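PDB 6USS: sulfatase from Bacteroides fragilis CAG:558, which is probably an arylsulfatase that hydrolyses sulfate esters, working with a bound calcium ion. Local coordinates for residues Y260-P265 / A286-L291; G366-D371 / P409-T414; G447-I452 / A477-I482. The protein carries 1 engineered substitution. All coordinates share one frame; numbering follows the deposited sequence.

The three contacts follow one another along the chain without overlapping and lie well apart, their centres 32 to 36 Å from each other. Interactions 1 and 2 both belong to the large mixed-sheet part of the sulfatase fold: the first joins the loop after strand 253-258 to helix 283-308 beside the calcium site, the second joins the loop between strands 357-363 and 372-374 to the short helix 408-412. Interaction 3 belongs to the small four-stranded antiparallel sheet, where strand 449-454 meets the start of helix 480-496. Only interaction 1 is close to the metal; interaction 2 sets a loop and a short helix side by side on strand 77-83, and interaction 3 fixes the start of a helix on its sheet.

Interaction 1: residues Y260-P265 / A286-L291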
loop_
_atom_site.group_PDB
_atom_site.type_symbol
_atom_site.label_atom_id
_atom_site.label_comp_id
_atom_site.label_asym_id
_atom_site.label_seq_id
_atom_site.Cartn_x
_atom_site.Cartn_y
_atom_site.Cartn_z
ATOM N N TYR A 260 -16.883 2.089 -11.829
ATOM C CA TYR A 260 -17.135 1.005 -12.769
ATOM C C TYR A 260 -18.230 1.383 -13.761
ATOM O O TYR A 260 -18.207 0.918 -14.908
ATOM C CB TYR A 260 -17.496 -0.281 -12.023
ATOM C CG TYR A 260 -16.297 -0.955 -11.423
ATOM C CD1 TYR A 260 -15.461 -1.730 -12.205
ATOM C CD2 TYR A 260 -15.990 -0.805 -10.082
ATOM C CE1 TYR A 260 -14.350 -2.334 -11.673
ATOM C CE2 TYR A 260 -14.872 -1.402 -9.528
ATOM C CZ TYR A 260 -14.049 -2.177 -10.333
ATOM O OH TYR A 260 -12.932 -2.810 -9.813
ATOM N N ALA A 261 -19.191 2.208 -13.336
ATOM C CA ALA A 261 -20.134 2.824 -14.261
ATOM C C ALA A 261 -19.374 3.642 -15.301
ATOM O O ALA A 261 -18.388 4.308 -14.979
ATOM C CB ALA A 261 -21.108 3.712 -13.487
ATOM N N ILE A 262 -19.836 3.622 -16.552
ATOM C CA ILE A 262 -21.118 3.065 -16.965
ATOM C C ILE A 262 -20.930 1.841 -17.865
ATOM O O ILE A 262 -21.592 1.696 -18.897
ATOM C CB ILE A 262 -21.939 4.146 -17.672
ATOM C CG1 ILE A 262 -21.112 4.766 -18.814
ATOM C CG2 ILE A 262 -22.383 5.200 -16.661
ATOM C CD1 ILE A 262 -21.812 5.904 -19.565
ATOM N N HIS A 263 -20.005 0.977 -17.451
ATOM C CA HIS A 263 -19.614 -0.219 -18.184
ATOM C C HIS A 263 -20.785 -1.196 -18.282
ATOM O O HIS A 263 -21.714 -1.172 -17.474
ATOM C CB HIS A 263 -18.427 -0.883 -17.475
ATOM C CG HIS A 263 -17.633 -1.807 -18.342
ATOM N ND1 HIS A 263 -17.946 -3.144 -18.488
ATOM C CD2 HIS A 263 -16.540 -1.590 -19.115
ATOM C CE1 HIS A 263 -17.083 -3.708 -19.317
ATOM N NE2 HIS A 263 -16.219 -2.787 -19.709
ATOM N N VAL A 264 -20.732 -2.071 -19.282
ATOM C CA VAL A 264 -21.727 -3.137 -19.394
ATOM C C VAL A 264 -21.456 -4.172 -18.305
ATOM O O VAL A 264 -20.336 -4.223 -17.768
ATOM C CB VAL A 264 -21.734 -3.774 -20.795
ATOM C CG1 VAL A 264 -22.217 -2.755 -21.829
ATOM C CG2 VAL A 264 -20.362 -4.407 -21.158
ATOM N N PRO A 265 -22.455 -4.993 -17.911
ATOM C CA PRO A 265 -23.839 -4.983 -18.411
ATOM C C PRO A 265 -24.625 -3.810 -17.829
ATOM O O PRO A 265 -24.331 -3.384 -16.708
ATOM C CB PRO A 265 -24.389 -6.309 -17.909
ATOM C CG PRO A 265 -23.678 -6.507 -16.607
ATOM C CD PRO A 265 -22.283 -5.972 -16.818
ATOM N N ALA A 286 -33.423 3.829 -21.076
ATOM C CA ALA A 286 -33.720 4.228 -19.706
ATOM C C ALA A 286 -32.692 3.659 -18.728
ATOM O O ALA A 286 -32.303 4.336 -17.771
ATOM C CB ALA A 286 -35.129 3.796 -19.310
ATOM N N ALA A 287 -32.233 2.420 -18.948
ATOM C CA ALA A 287 -31.189 1.879 -18.081
ATOM C C ALA A 287 -29.866 2.627 -18.264
ATOM O O ALA A 287 -29.144 2.870 -17.286
ATOM C CB ALA A 287 -31.008 0.381 -18.326
ATOM N N TYR A 288 -29.519 2.997 -19.501
ATOM C CA TYR A 288 -28.297 3.770 -19.695
ATOM C C TYR A 288 -28.394 5.112 -18.976
ATOM O O TYR A 288 -27.509 5.475 -18.191
ATOM C CB TYR A 288 -28.016 3.967 -21.191
ATOM C CG TYR A 288 -26.558 4.272 -21.543
ATOM C CD1 TYR A 288 -25.548 3.330 -21.329
ATOM C CD2 TYR A 288 -26.197 5.492 -22.109
ATOM C CE1 TYR A 288 -24.210 3.606 -21.659
ATOM C CE2 TYR A 288 -24.871 5.774 -22.441
ATOM C CZ TYR A 288 -23.883 4.826 -22.209
ATOM O OH TYR A 288 -22.579 5.112 -22.539
ATOM N N ALA A 289 -29.482 5.849 -19.215
ATOM C CA ALA A 289 -29.697 7.132 -18.548
ATOM C C ALA A 289 -29.588 7.005 -17.035
ATOM O O ALA A 289 -29.050 7.897 -16.364
ATOM C CB ALA A 289 -31.068 7.692 -18.927
ATOM N N ALA A 290 -30.090 5.893 -16.484
ATOM C CA ALA A 290 -30.050 5.691 -15.046
ATOM C C ALA A 290 -28.621 5.448 -14.557
ATOM O O ALA A 290 -28.246 5.919 -13.474
ATOM C CB ALA A 290 -30.980 4.543 -14.662
ATOM N N LEU A 291 -27.799 4.737 -15.342
ATOM C CA LEU A 291 -26.382 4.610 -14.998
ATOM C C LEU A 291 -25.705 5.974 -14.986
ATOM O O LEU A 291 -24.919 6.280 -14.084
ATOM C CB LEU A 291 -25.663 3.693 -15.983
ATOM C CG LEU A 291 -25.959 2.205 -15.882
ATOM C CD1 LEU A 291 -24.868 1.356 -16.597
ATOM C CD2 LEU A 291 -26.113 1.829 -14.423
#
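I262 reaches from loop 260-265 to Y288 and L291 on helix 283-308, and its side chain makes nearly all of this buried contact. The loop starts at Y260, whose hydroxyl is hydrogen-bonded to the carbonyl oxygen of A188 and whose carbonyl oxygen accepts H263 N at 3.1 Å, closing a tight turn. A cis peptide joins A261 to I262, and the backbones of both residues are hydrogen-bonded to D42. The turn presents I262 to the helix with its two branches divided between two partners. With CG1 placed between the backbone N and the carbonyl carbon (chi1 53°), the long branch carries CD1 to the phenol end of Y288, 3.2 Å from OH and 3.5 Å from CZ. The two side chains cross at about a right angle, and the methyl group meets the ring obliquely. The other branch, CG2, lies 3.7 Å from L291 CB. The Y288 hydroxyl is hydrogen-bonded to D48, while its ring makes a cation-pi contact with R333, so one tyrosine serves both the apolar seam and a polar neighbourhood. L291 CD1 lies 4.0 Å from I262 O and 4.1 Å from H263 O, the latter hydrogen-bonded to Y198. The H263 side chain sets off away from the helix. Its ND1 donates to V264 O at 2.7 Å in a fairly straight bond (159°), nearly in the ring plane and on a carbonyl lone pair, which helps to hold the ring's rotation, with D42 and D43 against it. The ring lies about 5 Å from the calcium ion. A second cis peptide then leads into P265, which packs on W332. Helix 283-308 thus backs a loop at the edge of the calcium site, at the end of a central-sheet strand, as in the sulfatases of the alkaline phosphatase clan.

Interaction 2: residues G366-D371 / P409-T414; sequences GVVKPD and PLLKQT
A chi1 of 160° sets V368 CG1 anti to the backbone N and leaves CG2 anti to the carbonyl carbon, beside the N, where this methyl meets L411. V368 CG2 comes within 3.8 Å of L411 CB. The same methyl lies 3.5 Å from L411 O and 3.9 Å from L411 CD2, so it rests on the root of the leucine, one branch and its carbonyl oxygen. One residue earlier, V367 puts CG1 opposite its backbone N (chi1 176°), against the aliphatic part of K412, which it crosses at a slant. This methyl is 3.7 Å from K412 CG and 3.8 Å from K412 CE, the bend at chi3 (122°) bringing CE back to the methyl that already meets CG. The valines therefore divide the work: V368 is buried, V367 is partly covered under an exposed lysine. No hydrogen bond joins the segments. Beyond K412 the chain leaves helical geometry at Q413, whose phi is positive. Toward the sheet, V368 packs on V77 and L411 on V77, F79 and W364, so the loop and helix 408-412 sit side by side against strand 77-83 of the large mixed sheet.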
loop_
_atom_site.group_PDB
_atom_site.type_symbol
_atom_site.label_atom_id
_atom_site.label_comp_id
_atom_site.label_asym_id
_atom_site.label_seq_id
_atom_site.Cartn_x
_atom_site.Cartn_y
_atom_site.Cartn_z
ATOM N N GLY A 366 -9.961 29.759 -7.281
ATOM C CA GLY A 366 -8.905 30.742 -7.190
ATOM C C GLY A 366 -7.919 30.750 -8.345
ATOM O O GLY A 366 -7.175 31.733 -8.507
ATOM N N VAL A 367 -7.881 29.689 -9.142
ATOM C CA VAL A 367 -6.940 29.548 -10.242
ATOM C C VAL A 367 -7.667 29.503 -11.578
ATOM O O VAL A 367 -7.313 30.214 -12.519
ATOM C CB VAL A 367 -6.067 28.287 -10.048
ATOM C CG1 VAL A 367 -5.127 28.074 -11.248
ATOM C CG2 VAL A 367 -5.303 28.367 -8.712
ATOM N N VAL A 368 -8.691 28.670 -11.673
ATOM C CA VAL A 368 -9.423 28.453 -12.912
ATOM C C VAL A 368 -10.673 29.328 -12.880
ATOM O O VAL A 368 -11.421 29.327 -11.891
ATOM C CB VAL A 368 -9.737 26.956 -13.096
ATOM C CG1 VAL A 368 -10.883 26.718 -14.082
ATOM C CG2 VAL A 368 -8.475 26.246 -13.553
ATOM N N LYS A 369 -10.869 30.116 -13.935
ATOM C CA LYS A 369 -11.968 31.059 -13.939
ATOM C C LYS A 369 -13.273 30.320 -14.207
ATOM O O LYS A 369 -13.346 29.520 -15.148
ATOM C CB LYS A 369 -11.706 32.165 -14.954
ATOM C CG LYS A 369 -10.543 33.108 -14.515
ATOM C CD LYS A 369 -10.496 33.326 -12.955
ATOM C CE LYS A 369 -9.067 33.379 -12.360
ATOM N NZ LYS A 369 -9.046 33.449 -10.853
ATOM N N PRO A 370 -14.301 30.527 -13.387
ATOM C CA PRO A 370 -15.493 29.669 -13.457
ATOM C C PRO A 370 -16.301 29.891 -14.730
ATOM O O PRO A 370 -16.204 30.921 -15.401
ATOM C CB PRO A 370 -16.308 30.057 -12.206
ATOM C CG PRO A 370 -15.801 31.375 -11.797
ATOM C CD PRO A 370 -14.357 31.483 -12.270
ATOM N N ASP A 371 -17.068 28.857 -15.079
ATOM C CA ASP A 371 -18.003 28.880 -16.203
ATOM C C ASP A 371 -17.314 29.183 -17.528
ATOM O O ASP A 371 -17.805 29.976 -18.334
ATOM C CB ASP A 371 -19.139 29.873 -15.958
ATOM C CG ASP A 371 -20.369 29.569 -16.814
ATOM O OD1 ASP A 371 -20.599 28.373 -17.126
ATOM O OD2 ASP A 371 -21.100 30.520 -17.181
ATOM N N PRO A 409 -0.940 25.328 -18.368
ATOM C CA PRO A 409 -1.052 26.602 -19.105
ATOM C C PRO A 409 -2.418 26.827 -19.730
ATOM O O PRO A 409 -2.789 27.987 -19.947
ATOM C CB PRO A 409 0.056 26.510 -20.167
ATOM C CG PRO A 409 1.074 25.669 -19.542
ATOM C CD PRO A 409 0.309 24.625 -18.731
ATOM N N LEU A 410 -3.185 25.774 -20.028
ATOM C CA LEU A 410 -4.561 26.000 -20.457
ATOM C C LEU A 410 -5.441 26.373 -19.277
ATOM O O LEU A 410 -6.329 27.222 -19.407
ATOM C CB LEU A 410 -5.112 24.764 -21.165
ATOM C CG LEU A 410 -4.317 24.333 -22.397
ATOM C CD1 LEU A 410 -4.716 22.931 -22.851
ATOM C CD2 LEU A 410 -4.497 25.349 -23.509
ATOM N N LEU A 411 -5.190 25.775 -18.114
ATOM C CA LEU A 411 -6.007 26.080 -16.941
ATOM C C LEU A 411 -5.820 27.526 -16.493
ATOM O O LEU A 411 -6.758 28.157 -15.994
ATOM C CB LEU A 411 -5.666 25.121 -15.807
ATOM C CG LEU A 411 -6.032 23.674 -16.110
ATOM C CD1 LEU A 411 -5.404 22.775 -15.061
ATOM C CD2 LEU A 411 -7.544 23.482 -16.167
ATOM N N LYS A 412 -4.619 28.070 -16.667
ATOM C CA LYS A 412 -4.298 29.415 -16.218
ATOM C C LYS A 412 -4.265 30.444 -17.352
ATOM O O LYS A 412 -4.015 31.622 -17.084
ATOM C CB LYS A 412 -2.960 29.387 -15.475
ATOM C CG LYS A 412 -2.944 28.440 -14.271
ATOM C CD LYS A 412 -1.546 28.375 -13.666
ATOM C CE LYS A 412 -1.543 28.787 -12.201
ATOM N NZ LYS A 412 -0.159 28.917 -11.666
ATOM N N GLN A 413 -4.540 30.034 -18.601
ATOM C CA GLN A 413 -4.472 30.912 -19.779
ATOM C C GLN A 413 -3.137 31.652 -19.849
ATOM O O GLN A 413 -3.080 32.863 -20.040
ATOM C CB GLN A 413 -5.634 31.906 -19.811
ATOM C CG GLN A 413 -7.025 31.273 -19.736
ATOM C CD GLN A 413 -8.116 32.159 -20.341
ATOM O OE1 GLN A 413 -8.204 32.319 -21.566
ATOM N NE2 GLN A 413 -8.948 32.740 -19.479
ATOM N N THR A 414 -2.051 30.904 -19.663
ATOM C CA THR A 414 -0.705 31.422 -19.833
ATOM C C THR A 414 -0.041 30.957 -21.114
ATOM O O THR A 414 0.888 31.624 -21.577
ATOM C CB THR A 414 0.197 31.012 -18.658
ATOM O OG1 THR A 414 0.255 29.581 -18.577
ATOM C CG2 THR A 414 -0.338 31.570 -17.356
#

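Interaction 3: residues G447-I452 / A477-I482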
loop_
_atom_site.group_PDB
_atom_site.type_symbol
_atom_site.label_atom_id
_atom_site.label_comp_id
_atom_site.label_asym_id
_atom_site.label_seq_id
_atom_site.Cartn_x
_atom_site.Cartn_y
_atom_site.Cartn_z
ATOM N N GLY A 447 -3.224 20.090 -35.500
ATOM C CA GLY A 447 -4.008 21.215 -35.994
ATOM C C GLY A 447 -5.428 20.765 -36.293
ATOM O O GLY A 447 -6.071 20.070 -35.498
ATOM N N ASP A 448 -5.923 21.158 -37.455
ATOM C CA ASP A 448 -7.279 20.833 -37.855
ATOM C C ASP A 448 -7.390 19.446 -38.449
ATOM O O ASP A 448 -8.497 19.027 -38.802
ATOM C CB ASP A 448 -7.773 21.846 -38.893
ATOM C CG ASP A 448 -7.832 23.257 -38.351
ATOM O OD1 ASP A 448 -7.779 23.425 -37.101
ATOM O OD2 ASP A 448 -7.933 24.195 -39.177
ATOM N N TRP A 449 -6.276 18.742 -38.598
ATOM C CA TRP A 449 -6.211 17.588 -39.474
ATOM C C TRP A 449 -5.975 16.325 -38.671
ATOM O O TRP A 449 -5.162 16.305 -37.745
ATOM C CB TRP A 449 -5.119 17.766 -40.527
ATOM C CG TRP A 449 -5.466 18.828 -41.528
ATOM C CD1 TRP A 449 -4.939 20.083 -41.608
ATOM C CD2 TRP A 449 -6.434 18.731 -42.584
ATOM N NE1 TRP A 449 -5.514 20.769 -42.652
ATOM C CE2 TRP A 449 -6.438 19.963 -43.262
ATOM C CE3 TRP A 449 -7.290 17.722 -43.025
ATOM C CZ2 TRP A 449 -7.263 20.209 -44.362
ATOM C CZ3 TRP A 449 -8.119 17.974 -44.119
ATOM C CH2 TRP A 449 -8.092 19.204 -44.776
ATOM N N LYS A 450 -6.713 15.283 -39.028
ATOM C CA LYS A 450 -6.630 13.987 -38.377
ATOM C C LYS A 450 -6.432 12.940 -39.458
ATOM O O LYS A 450 -7.204 12.895 -40.426
ATOM C CB LYS A 450 -7.900 13.707 -37.569
ATOM C CG LYS A 450 -7.920 12.385 -36.831
ATOM C CD LYS A 450 -9.225 12.263 -36.064
ATOM C CE LYS A 450 -9.235 11.022 -35.199
ATOM N NZ LYS A 450 -10.552 10.800 -34.520
ATOM N N LEU A 451 -5.389 12.121 -39.313
ATOM C CA LEU A 451 -5.098 11.063 -40.272
ATOM C C LEU A 451 -5.210 9.713 -39.575
ATOM O O LEU A 451 -4.526 9.466 -38.575
ATOM C CB LEU A 451 -3.711 11.228 -40.891
ATOM C CG LEU A 451 -3.286 9.970 -41.674
ATOM C CD1 LEU A 451 -4.120 9.829 -42.937
ATOM C CD2 LEU A 451 -1.791 9.962 -42.003
ATOM N N ILE A 452 -6.069 8.846 -40.107
ATOM C CA ILE A 452 -6.228 7.476 -39.635
ATOM C C ILE A 452 -5.701 6.541 -40.713
ATOM O O ILE A 452 -6.079 6.653 -41.892
ATOM C CB ILE A 452 -7.693 7.151 -39.296
ATOM C CG1 ILE A 452 -8.247 8.139 -38.267
ATOM C CG2 ILE A 452 -7.816 5.726 -38.792
ATOM C CD1 ILE A 452 -9.757 8.095 -38.137
ATOM N N ALA A 477 -7.994 12.375 -50.843
ATOM C CA ALA A 477 -7.786 12.654 -52.259
ATOM C C ALA A 477 -7.579 14.144 -52.509
ATOM O O ALA A 477 -6.785 14.537 -53.372
ATOM C CB ALA A 477 -8.973 12.128 -53.065
ATOM N N GLN A 478 -8.280 14.985 -51.753
ATOM C CA GLN A 478 -8.204 16.431 -51.924
ATOM C C GLN A 478 -6.896 17.035 -51.412
ATOM O O GLN A 478 -6.577 18.175 -51.771
ATOM C CB GLN A 478 -9.383 17.093 -51.199
ATOM C CG GLN A 478 -10.595 17.357 -52.073
ATOM C CD GLN A 478 -10.541 18.731 -52.721
ATOM O OE1 GLN A 478 -9.881 19.648 -52.215
ATOM N NE2 GLN A 478 -11.236 18.884 -53.845
ATOM N N HIS A 479 -6.149 16.324 -50.560
ATOM C CA HIS A 479 -4.961 16.884 -49.911
ATOM C C HIS A 479 -3.857 15.839 -49.833
ATOM O O HIS A 479 -3.425 15.437 -48.748
ATOM C CB HIS A 479 -5.308 17.416 -48.528
ATOM C CG HIS A 479 -6.208 18.604 -48.563
ATOM N ND1 HIS A 479 -7.576 18.504 -48.431
ATOM C CD2 HIS A 479 -5.937 19.919 -48.731
ATOM C CE1 HIS A 479 -8.111 19.709 -48.505
ATOM N NE2 HIS A 479 -7.139 20.585 -48.687
ATOM N N PRO A 480 -3.353 15.396 -50.982
ATOM C CA PRO A 480 -2.280 14.389 -50.953
ATOM C C PRO A 480 -1.037 14.891 -50.245
ATOM O O PRO A 480 -0.341 14.110 -49.585
ATOM C CB PRO A 480 -2.033 14.110 -52.442
ATOM C CG PRO A 480 -2.470 15.395 -53.145
ATOM C CD PRO A 480 -3.596 15.949 -52.332
ATOM N N ASP A 481 -0.746 16.192 -50.384
ATOM C CA ASP A 481 0.327 16.837 -49.632
ATOM C C ASP A 481 0.223 16.511 -48.143
ATOM O O ASP A 481 1.199 16.086 -47.510
ATOM C CB ASP A 481 0.292 18.363 -49.876
ATOM C CG ASP A 481 -1.177 18.972 -49.916
ATOM O OD1 ASP A 481 -2.097 18.371 -50.532
ATOM O OD2 ASP A 481 -1.406 20.086 -49.360
ATOM N N ILE A 482 -0.976 16.675 -47.579
ATOM C CA ILE A 482 -1.169 16.489 -46.148
ATOM C C ILE A 482 -0.971 15.030 -45.765
ATOM O O ILE A 482 -0.234 14.713 -44.820
ATOM C CB ILE A 482 -2.565 16.973 -45.743
ATOM C CG1 ILE A 482 -2.678 18.480 -45.986
ATOM C CG2 ILE A 482 -2.835 16.597 -44.305
ATOM C CD1 ILE A 482 -4.020 19.072 -45.618
#
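W449 points the edge of its indole at H479 while offering one face to I482, so a single ring serves two partners at different angles. The pairing with H479 is edge-to-face, though tilted: the centroids of the tryptophan six-membered ring and the imidazole are 4.9 Å apart, with the planes at 55°. W449 CH2 does the touching, 3.8 Å from H479 ND1 and 3.8 Å from H479 CE1, and lies over the imidazole face toward its rim. I482 approaches at about a right angle and sets CD1 over the indole, 3.8 Å from the centroid of the five-membered ring and 23° off its normal, a CH-pi contact. Its closest carbon is W449 CE2, 3.5 Å from CD1, at the junction of the two rings. A fully stretched isoleucine chain (chi2 180°) delivers this terminal methyl to the ring. H479 occupies the N-cap position of helix 480-496 and I482 lies in its first turn, linked by a weak backbone bond from I482 N to H479 O; together they grip the indole from two directions. W449 also packs on L462, N464 and L475, and on L486 one turn further along the helix. L451, two residues on, shares its side of the strand and packs on L486 and S487. K450 between them is held by salt bridges to E353 and E471. Here the helix lies across one face of a four-stranded antiparallel sheet, a helix-on-sheet packing characteristic of the smaller C-terminal subdomain of sulfatases.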